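Local coordinates for Alr1585 protein (Nostoc sp., PDB 5C2I), which is a haem-containing, dye-decolorizing (DyP-type) peroxidase that probably uses hydrogen peroxide to oxidise dyes and other substrates, at residues A[289-301]-A[306-319]. The protein carries 1 engineered substitution. Sequence-based numbering, arbitrary orientation.
With HEM (protoporphyrin IX containing Fe), chain E.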
ATOM      1  N   VAL A 289      23.137   6.052 -21.210  1.00 15.63           N
ATOM      2  CA  VAL A 289      22.209   5.010 -21.604  1.00 15.76           C
ATOM      3  C   VAL A 289      21.579   5.244 -22.969  1.00 15.68           C
ATOM      4  O   VAL A 289      21.362   4.271 -23.707  1.00 16.06           O
ATOM      5  CB  VAL A 289      21.110   4.853 -20.547  1.00 15.47           C
ATOM      6  CG1 VAL A 289      20.004   3.934 -21.022  1.00 15.77           C
ATOM      7  CG2 VAL A 289      21.720   4.327 -19.245  1.00 15.58           C
ATOM      8  N   GLY A 290      21.293   6.504 -23.284  1.00 15.92           N
ATOM      9  CA  GLY A 290      20.576   6.884 -24.503  1.00 15.88           C
ATOM     10  C   GLY A 290      19.142   7.295 -24.173  1.00 16.35           C
ATOM     11  O   GLY A 290      18.439   7.844 -25.011  1.00 16.30           O
ATOM     12  N   ARG A 291      18.738   7.042 -22.928  1.00 16.01           N
ATOM     13  CA  ARG A 291      17.439   7.467 -22.412  1.00 15.73           C
ATOM     14  C   ARG A 291      17.612   7.968 -20.982  1.00 15.89           C
ATOM     15  O   ARG A 291      18.475   7.515 -20.245  1.00 15.24           O
ATOM     16  CB  ARG A 291      16.415   6.309 -22.376  1.00 15.73           C
ATOM     17  CG  ARG A 291      15.987   5.756 -23.714  1.00 15.64           C
ATOM     18  CD  ARG A 291      15.150   4.514 -23.464  1.00 15.61           C
ATOM     19  NE  ARG A 291      14.767   3.858 -24.685  1.00 15.47           N
ATOM     20  CZ  ARG A 291      13.637   4.062 -25.363  1.00 15.40           C
ATOM     21  NH1 ARG A 291      12.736   4.981 -24.995  1.00 16.05           N
ATOM     22  NH2 ARG A 291      13.422   3.358 -26.457  1.00 15.80           N
ATOM     23  N   PHE A 292      16.756   8.903 -20.599  1.00 16.35           N
ATOM     24  CA  PHE A 292      16.584   9.244 -19.190  1.00 16.60           C
ATOM     25  C   PHE A 292      16.052   8.061 -18.433  1.00 16.21           C
ATOM     26  O   PHE A 292      15.585   7.091 -19.035  1.00 15.48           O
ATOM     27  CB  PHE A 292      15.642  10.431 -19.050  1.00 17.19           C
ATOM     28  CG  PHE A 292      16.273  11.726 -19.470  1.00 18.26           C
ATOM     29  CD1 PHE A 292      16.243  12.138 -20.801  1.00 18.43           C
ATOM     30  CD2 PHE A 292      16.934  12.527 -18.551  1.00 18.62           C
ATOM     31  CE1 PHE A 292      16.853  13.326 -21.206  1.00 18.90           C
ATOM     32  CE2 PHE A 292      17.538  13.703 -18.952  1.00 18.98           C
ATOM     33  CZ  PHE A 292      17.495  14.100 -20.282  1.00 18.85           C
ATOM     34  N   ALA A 293      16.139   8.143 -17.108  1.00 17.40           N
ATOM     35  CA  ALA A 293      15.647   7.096 -16.222  1.00 17.71           C
ATOM     36  C   ALA A 293      14.214   6.693 -16.568  1.00 17.61           C
ATOM     37  O   ALA A 293      13.897   5.513 -16.552  1.00 17.87           O
ATOM     38  CB  ALA A 293      15.775   7.513 -14.761  1.00 17.87           C
ATOM     39  N   ASP A 294      13.365   7.671 -16.908  1.00 18.00           N
ATOM     40  CA  ASP A 294      11.952   7.370 -17.190  1.00 17.68           C
ATOM     41  C   ASP A 294      11.713   6.762 -18.563  1.00 17.62           C
ATOM     42  O   ASP A 294      10.594   6.368 -18.870  1.00 16.63           O
ATOM     43  CB  ASP A 294      11.035   8.609 -16.987  1.00 18.83           C
ATOM     44  CG  ASP A 294      11.357   9.747 -17.956  1.00 18.59           C
ATOM     45  OD1 ASP A 294      11.365   9.497 -19.155  1.00 19.40           O
ATOM     46  OD2 ASP A 294      11.508  10.889 -17.533  1.00 20.78           O
ATOM     47  N   GLY A 295      12.756   6.712 -19.393  1.00 16.93           N
ATOM     48  CA  GLY A 295      12.631   6.232 -20.750  1.00 16.31           C
ATOM     49  C   GLY A 295      12.692   7.258 -21.870  1.00 16.89           C
ATOM     50  O   GLY A 295      12.787   6.878 -23.048  1.00 16.40           O
ATOM     51  N   THR A 296      12.643   8.563 -21.535  1.00 17.87           N
ATOM     52  CA  THR A 296      12.701   9.614 -22.512  1.00 17.98           C
ATOM     53  C   THR A 296      13.984   9.476 -23.377  1.00 17.18           C
ATOM     54  O   THR A 296      15.088   9.530 -22.837  1.00 16.88           O
ATOM     55  CB  THR A 296      12.697  11.027 -21.833  1.00 18.42           C
ATOM     56  OG1 THR A 296      11.482  11.196 -21.068  1.00 19.11           O
ATOM     57  CG2 THR A 296      12.763  12.126 -22.877  1.00 19.11           C
ATOM     58  N   PRO A 297      13.842   9.382 -24.715  1.00 16.62           N
ATOM     59  CA  PRO A 297      15.052   9.278 -25.552  1.00 17.05           C
ATOM     60  C   PRO A 297      15.843  10.580 -25.592  1.00 17.87           C
ATOM     61  O   PRO A 297      15.270  11.659 -25.816  1.00 18.61           O
ATOM     62  CB  PRO A 297      14.492   8.981 -26.956  1.00 17.14           C
ATOM     63  CG  PRO A 297      13.126   8.408 -26.694  1.00 16.94           C
ATOM     64  CD  PRO A 297      12.622   9.173 -25.494  1.00 16.81           C
ATOM     65  N   VAL A 298      17.133  10.499 -25.315  1.00 18.19           N
ATOM     66  CA  VAL A 298      17.956  11.692 -25.250  1.00 18.29           C
ATOM     67  C   VAL A 298      18.164  12.286 -26.657  1.00 18.43           C
ATOM     68  O   VAL A 298      18.505  13.453 -26.769  1.00 18.56           O
ATOM     69  CB  VAL A 298      19.311  11.429 -24.524  1.00 18.14           C
ATOM     70  CG1 VAL A 298      20.281  10.683 -25.413  1.00 17.96           C
ATOM     71  CG2 VAL A 298      19.930  12.750 -24.031  1.00 19.21           C
ATOM     72  N   THR A 299      17.921  11.512 -27.719  1.00 18.35           N
ATOM     73  CA  THR A 299      17.979  12.092 -29.069  1.00 18.95           C
ATOM     74  C   THR A 299      16.867  13.133 -29.241  1.00 19.88           C
ATOM     75  O   THR A 299      17.010  14.044 -30.020  1.00 19.15           O
ATOM     76  CB  THR A 299      18.003  11.017 -30.207  1.00 18.85           C
ATOM     77  OG1 THR A 299      18.412  11.636 -31.427  1.00 18.99           O
ATOM     78  CG2 THR A 299      16.662  10.359 -30.397  1.00 18.95           C
ATOM     79  N   LEU A 300      15.779  12.979 -28.475  1.00 19.27           N
ATOM     80  CA  LEU A 300      14.615  13.834 -28.628  1.00 20.21           C
ATOM     81  C   LEU A 300      14.553  14.971 -27.633  1.00 19.90           C
ATOM     82  O   LEU A 300      13.847  15.935 -27.876  1.00 21.01           O
ATOM     83  CB  LEU A 300      13.326  13.011 -28.517  1.00 20.17           C
ATOM     84  CG  LEU A 300      13.120  11.873 -29.528  1.00 19.84           C
ATOM     85  CD1 LEU A 300      11.773  11.212 -29.292  1.00 19.93           C
ATOM     86  CD2 LEU A 300      13.222  12.365 -30.975  1.00 20.54           C
ATOM     87  N   SER A 301      15.264  14.879 -26.516  1.00 19.24           N
ATOM     88  CA  SER A 301      15.075  15.809 -25.437  1.00 19.34           C
ATOM     89  C   SER A 301      16.301  15.875 -24.564  1.00 19.69           C
ATOM     90  O   SER A 301      16.927  14.855 -24.308  1.00 18.62           O
ATOM     91  CB  SER A 301      13.884  15.371 -24.547  1.00 19.31           C
ATOM     92  OG  SER A 301      13.671  16.298 -23.499  1.00 19.81           O
ATOM     93  N   TYR A 306       9.013  12.142 -18.162  1.00 21.22           N
ATOM     94  CA  TYR A 306       8.281  11.410 -17.129  1.00 22.73           C
ATOM     95  C   TYR A 306       7.062  10.646 -17.640  1.00 23.25           C
ATOM     96  O   TYR A 306       6.164  10.386 -16.860  1.00 25.19           O
ATOM     97  CB  TYR A 306       7.891  12.297 -15.926  1.00 23.41           C
ATOM     98  CG  TYR A 306       9.118  12.925 -15.280  1.00 23.98           C
ATOM     99  CD1 TYR A 306      10.044  12.132 -14.578  1.00 23.68           C
ATOM    100  CD2 TYR A 306       9.364  14.284 -15.402  1.00 25.59           C
ATOM    101  CE1 TYR A 306      11.174  12.701 -14.000  1.00 24.43           C
ATOM    102  CE2 TYR A 306      10.473  14.851 -14.811  1.00 26.00           C
ATOM    103  CZ  TYR A 306      11.390  14.034 -14.126  1.00 24.93           C
ATOM    104  OH  TYR A 306      12.517  14.616 -13.538  1.00 25.88           O
ATOM    105  N   ALA A 307       7.003  10.317 -18.928  1.00 22.56           N
ATOM    106  CA  ALA A 307       5.901   9.486 -19.430  1.00 23.76           C
ATOM    107  C   ALA A 307       6.041   8.064 -18.922  1.00 22.71           C
ATOM    108  O   ALA A 307       7.097   7.409 -19.094  1.00 22.55           O
ATOM    109  CB  ALA A 307       5.824   9.512 -20.965  1.00 23.68           C
ATOM    110  N   VAL A 308       4.987   7.579 -18.285  1.00 23.75           N
ATOM    111  CA  VAL A 308       4.987   6.236 -17.687  1.00 24.00           C
ATOM    112  C   VAL A 308       5.222   5.173 -18.767  1.00 22.83           C
ATOM    113  O   VAL A 308       5.987   4.219 -18.528  1.00 20.82           O
ATOM    114  CB  VAL A 308       3.686   5.937 -16.913  1.00 25.68           C
ATOM    115  CG1 VAL A 308       3.627   4.490 -16.468  1.00 26.54           C
ATOM    116  CG2 VAL A 308       3.575   6.865 -15.708  1.00 28.51           C
ATOM    117  N   THR A 309       4.582   5.336 -19.931  1.00 22.09           N
ATOM    118  CA  THR A 309       4.888   4.506 -21.131  1.00 21.95           C
ATOM    119  C   THR A 309       5.794   5.313 -22.088  1.00 21.57           C
ATOM    120  O   THR A 309       5.333   6.218 -22.796  1.00 22.48           O
ATOM    121  CB  THR A 309       3.586   4.071 -21.824  1.00 22.73           C
ATOM    122  OG1 THR A 309       2.851   3.254 -20.891  1.00 21.52           O
ATOM    123  CG2 THR A 309       3.849   3.254 -23.086  1.00 24.26           C
ATOM    124  N   PRO A 310       7.098   5.056 -22.043  1.00 20.24           N
ATOM    125  CA  PRO A 310       8.016   5.836 -22.854  1.00 19.87           C
ATOM    126  C   PRO A 310       7.837   5.613 -24.339  1.00 19.99           C
ATOM    127  O   PRO A 310       7.425   4.532 -24.776  1.00 19.95           O
ATOM    128  CB  PRO A 310       9.404   5.304 -22.477  1.00 20.12           C
ATOM    129  CG  PRO A 310       9.187   4.298 -21.394  1.00 19.93           C
ATOM    130  CD  PRO A 310       7.751   3.959 -21.324  1.00 20.18           C
ATOM    131  N   THR A 311       8.139   6.639 -25.113  1.00 19.25           N
ATOM    132  CA  THR A 311       8.083   6.477 -26.547  1.00 18.51           C
ATOM    133  C   THR A 311       9.236   5.602 -27.068  1.00 17.34           C
ATOM    134  O   THR A 311      10.336   5.630 -26.518  1.00 16.95           O
ATOM    135  CB  THR A 311       8.073   7.847 -27.270  1.00 18.94           C
ATOM    136  OG1 THR A 311       7.663   7.643 -28.626  1.00 18.74           O
ATOM    137  CG2 THR A 311       9.427   8.532 -27.243  1.00 19.25           C
ATOM    138  N   ASN A 312       8.952   4.851 -28.137  1.00 17.03           N
ATOM    139  CA  ASN A 312       9.966   4.176 -28.944  1.00 16.79           C
ATOM    140  C   ASN A 312      10.007   4.644 -30.365  1.00 17.24           C
ATOM    141  O   ASN A 312      10.707   4.048 -31.222  1.00 17.12           O
ATOM    142  CB  ASN A 312       9.791   2.654 -28.882  1.00 16.63           C
ATOM    143  CG  ASN A 312      11.102   1.930 -29.170  1.00 16.10           C
ATOM    144  OD1 ASN A 312      12.171   2.375 -28.751  1.00 15.89           O
ATOM    145  ND2 ASN A 312      11.018   0.862 -29.916  1.00 16.53           N
ATOM    146  N   ASN A 313       9.270   5.734 -30.626  1.00 18.10           N
ATOM    147  CA  ASN A 313       9.079   6.145 -31.971  1.00 18.39           C
ATOM    148  C   ASN A 313      10.123   7.179 -32.334  1.00 18.47           C
ATOM    149  O   ASN A 313       9.850   8.365 -32.364  1.00 19.18           O
ATOM    150  CB  ASN A 313       7.690   6.700 -32.216  1.00 19.55           C
ATOM    151  CG  ASN A 313       7.449   6.968 -33.676  1.00 20.49           C
ATOM    152  OD1 ASN A 313       7.711   6.091 -34.527  1.00 21.61           O
ATOM    153  ND2 ASN A 313       6.902   8.147 -33.997  1.00 21.31           N
ATOM    154  N   PHE A 314      11.325   6.711 -32.636  1.00 17.78           N
ATOM    155  CA  PHE A 314      12.331   7.622 -33.051  1.00 18.34           C
ATOM    156  C   PHE A 314      13.385   6.905 -33.822  1.00 18.40           C
ATOM    157  O   PHE A 314      13.482   5.660 -33.800  1.00 17.38           O
ATOM    158  CB  PHE A 314      12.966   8.325 -31.843  1.00 18.19           C
ATOM    159  CG  PHE A 314      13.710   7.413 -30.907  1.00 17.22           C
ATOM    160  CD1 PHE A 314      13.056   6.735 -29.907  1.00 16.95           C
ATOM    161  CD2 PHE A 314      15.076   7.205 -31.063  1.00 17.47           C
ATOM    162  CE1 PHE A 314      13.740   5.863 -29.069  1.00 16.73           C
ATOM    163  CE2 PHE A 314      15.755   6.351 -30.232  1.00 17.04           C
ATOM    164  CZ  PHE A 314      15.088   5.659 -29.220  1.00 16.49           C
ATOM    165  N   ASN A 315      14.161   7.715 -34.518  1.00 18.98           N
ATOM    166  CA  ASN A 315      15.370   7.207 -35.108  1.00 19.51           C
ATOM    167  C   ASN A 315      16.389   8.322 -34.864  1.00 21.23           C
ATOM    168  O   ASN A 315      16.117   9.278 -34.128  1.00 21.45           O
ATOM    169  CB  ASN A 315      15.146   6.833 -36.579  1.00 20.55           C
ATOM    170  CG  ASN A 315      14.599   7.984 -37.398  1.00 21.63           C
ATOM    171  OD1 ASN A 315      15.123   9.080 -37.335  1.00 24.71           O
ATOM    172  ND2 ASN A 315      13.509   7.767 -38.115  1.00 22.96           N
ATOM    173  N   TYR A 316      17.554   8.214 -35.461  1.00 21.36           N
ATOM    174  CA  TYR A 316      18.549   9.240 -35.194  1.00 22.15           C
ATOM    175  C   TYR A 316      18.750  10.183 -36.413  1.00 24.75           C
ATOM    176  O   TYR A 316      19.758  10.920 -36.493  1.00 24.28           O
ATOM    177  CB  TYR A 316      19.844   8.554 -34.815  1.00 21.14           C
ATOM    178  CG  TYR A 316      19.713   7.711 -33.553  1.00 20.22           C
ATOM    179  CD1 TYR A 316      19.439   8.308 -32.335  1.00 20.26           C
ATOM    180  CD2 TYR A 316      19.888   6.326 -33.578  1.00 20.09           C
ATOM    181  CE1 TYR A 316      19.330   7.548 -31.176  1.00 18.99           C
ATOM    182  CE2 TYR A 316      19.763   5.542 -32.416  1.00 18.91           C
ATOM    183  CZ  TYR A 316      19.470   6.149 -31.231  1.00 18.65           C
ATOM    184  OH  TYR A 316      19.347   5.379 -30.081  1.00 17.36           O
ATOM    185  N   ASP A 317      17.763  10.213 -37.310  1.00 26.85           N
ATOM    186  CA  ASP A 317      17.787  11.078 -38.505  1.00 29.09           C
ATOM    187  C   ASP A 317      17.816  12.569 -38.169  1.00 29.28           C
ATOM    188  O   ASP A 317      18.326  13.344 -38.964  1.00 32.41           O
ATOM    189  CB  ASP A 317      16.596  10.794 -39.463  1.00 31.06           C
ATOM    190  CG  ASP A 317      16.666   9.407 -40.135  1.00 32.65           C
ATOM    191  OD1 ASP A 317      17.574   8.599 -39.861  1.00 34.26           O
ATOM    192  OD2 ASP A 317      15.749   9.083 -40.926  1.00 35.75           O
ATOM    193  N   GLY A 318      17.271  12.987 -37.028  1.00 27.26           N
ATOM    194  CA  GLY A 318      17.364  14.358 -36.548  1.00 27.51           C
ATOM    195  C   GLY A 318      18.621  14.629 -35.734  1.00 26.85           C
ATOM    196  O   GLY A 318      18.758  15.716 -35.159  1.00 27.29           O
ATOM    197  N   ASP A 319      19.558  13.681 -35.742  1.00 25.64           N
ATOM    198  CA  ASP A 319      20.706  13.663 -34.824  1.00 24.51           C
ATOM    199  C   ASP A 319      21.888  12.974 -35.507  1.00 24.98           C
ATOM    200  O   ASP A 319      22.585  12.146 -34.899  1.00 24.62           O
ATOM    201  CB  ASP A 319      20.293  12.934 -33.550  1.00 23.29           C
ATOM    202  CG  ASP A 319      21.285  13.087 -32.403  1.00 22.29           C
ATOM    203  OD1 ASP A 319      22.151  13.986 -32.432  1.00 21.61           O
ATOM    204  OD2 ASP A 319      21.105  12.323 -31.425  1.00 20.88           O
TER
HETATM  205  CHA HEM E 501      18.306  -1.274 -24.229  1.00 13.30           C
HETATM  206  CHB HEM E 501      20.152  -1.432 -19.777  1.00 13.49           C
HETATM  207  CHC HEM E 501      22.919  -5.183 -21.080  1.00 13.80           C
HETATM  208  CHD HEM E 501      21.234  -4.824 -25.575  1.00 14.48           C
HETATM  209  C1A HEM E 501      18.583  -0.975 -22.905  1.00 13.20           C
HETATM  210  C2A HEM E 501      18.003   0.101 -22.170  1.00 14.07           C
HETATM  211  C3A HEM E 501      18.523   0.052 -20.924  1.00 13.10           C
HETATM  212  C4A HEM E 501      19.395  -1.058 -20.883  1.00 13.58           C
HETATM  213  CMA HEM E 501      18.211   0.949 -19.756  1.00 13.61           C
HETATM  214  CAA HEM E 501      16.980   1.131 -22.668  1.00 12.77           C
HETATM  215  CBA HEM E 501      15.496   0.775 -22.554  1.00 14.05           C
HETATM  216  CGA HEM E 501      15.226  -0.458 -23.372  1.00 14.47           C
HETATM  217  O1A HEM E 501      15.008  -0.401 -24.618  1.00 15.91           O
HETATM  218  O2A HEM E 501      15.228  -1.548 -22.798  1.00 14.08           O
HETATM  219  C1B HEM E 501      21.034  -2.511 -19.757  1.00 15.15           C
HETATM  220  C2B HEM E 501      21.756  -2.941 -18.589  1.00 14.99           C
HETATM  221  C3B HEM E 501      22.484  -3.994 -18.929  1.00 14.60           C
HETATM  222  C4B HEM E 501      22.255  -4.181 -20.364  1.00 14.65           C
HETATM  223  CMB HEM E 501      21.646  -2.315 -17.244  1.00 15.31           C
HETATM  224  CAB HEM E 501      23.362  -4.885 -18.130  1.00 14.62           C
HETATM  225  CBB HEM E 501      23.242  -5.063 -16.803  1.00 15.38           C
HETATM  226  C1C HEM E 501      22.746  -5.395 -22.457  1.00 14.78           C
HETATM  227  C2C HEM E 501      23.477  -6.259 -23.245  1.00 14.43           C
HETATM  228  C3C HEM E 501      23.009  -6.134 -24.528  1.00 15.31           C
HETATM  229  C4C HEM E 501      21.968  -5.200 -24.492  1.00 14.56           C
HETATM  230  CMC HEM E 501      24.546  -7.220 -22.812  1.00 14.55           C
HETATM  231  CAC HEM E 501      23.466  -6.782 -25.757  1.00 14.88           C
HETATM  232  CBC HEM E 501      24.669  -7.205 -26.057  1.00 16.19           C
HETATM  233  C1D HEM E 501      20.208  -3.885 -25.490  1.00 14.38           C
HETATM  234  C2D HEM E 501      19.384  -3.566 -26.651  1.00 14.19           C
HETATM  235  C3D HEM E 501      18.604  -2.552 -26.302  1.00 13.83           C
HETATM  236  C4D HEM E 501      18.936  -2.298 -24.883  1.00 13.39           C
HETATM  237  CMD HEM E 501      19.405  -4.221 -28.023  1.00 15.72           C
HETATM  238  CAD HEM E 501      17.553  -1.906 -27.158  1.00 14.08           C
HETATM  239  CBD HEM E 501      18.098  -0.785 -28.051  1.00 14.24           C
HETATM  240  CGD HEM E 501      16.993  -0.235 -28.892  1.00 13.43           C
HETATM  241  O1D HEM E 501      16.804   0.977 -28.822  1.00 13.40           O
HETATM  242  O2D HEM E 501      16.275  -0.966 -29.657  1.00 15.31           O
HETATM  243  NA  HEM E 501      19.491  -1.631 -22.129  1.00 13.41           N
HETATM  244  NB  HEM E 501      21.424  -3.221 -20.769  1.00 13.87           N
HETATM  245  NC  HEM E 501      21.887  -4.673 -23.234  1.00 14.08           N
HETATM  246  ND  HEM E 501      19.967  -3.055 -24.473  1.00 13.68           N
HETATM  247 FE   HEM E 501      20.698  -3.117 -22.689  1.00 15.06          FE
HETATM  248  O   HOH W   1       9.122   8.637 -20.675  1.00 17.38           O
HETATM  249  O   HOH W   2      19.220  -4.800 -22.019  1.00 20.81           O
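NH1 of R291 is gripped by two carbonyls, T311 O across the contact at 2.9 Å and G295 O within its own loop at 2.7 Å; both oxygens lie close to the guanidinium plane, and the bond to T311 is nearly straight (171°). NH2 makes a weak, bent bond to N312 OD1, an oxygen that R337 also holds. Extended from CG to NE, the chain carries this group past the haem propionate arm, with NE 3.8 Å from HEM CBA. V289 and R291 line the haem pocket, where these bonds probably brace the arginine. Replacing R291 by alanine removes the donor, which is likely to leave the T311 and G295 carbonyls without their shared partner and open a gap beside the porphyrin. The F314 ring turns its edge to R291 NH2, planes 75° apart, and offers one face to P297, whose CB sits 4.0 Å from the ring centroid in a CH-pi contact. T299 OG1, set anti to the backbone N (chi1 -165°), donates a hydrogen bond to D319 OD2 (2.8 Å) on the carboxylate's anti side; C325 N bonds this oxygen too. D294 OD1 closes an Asx turn with T296 N, while OD2 takes a weak bond from Y306 N (2.9 Å). Both segments lie in the irregular connection between helices 281-289 and 330-334, with F292 and V298 packed on the former and T311 touching V220 of the second subunit.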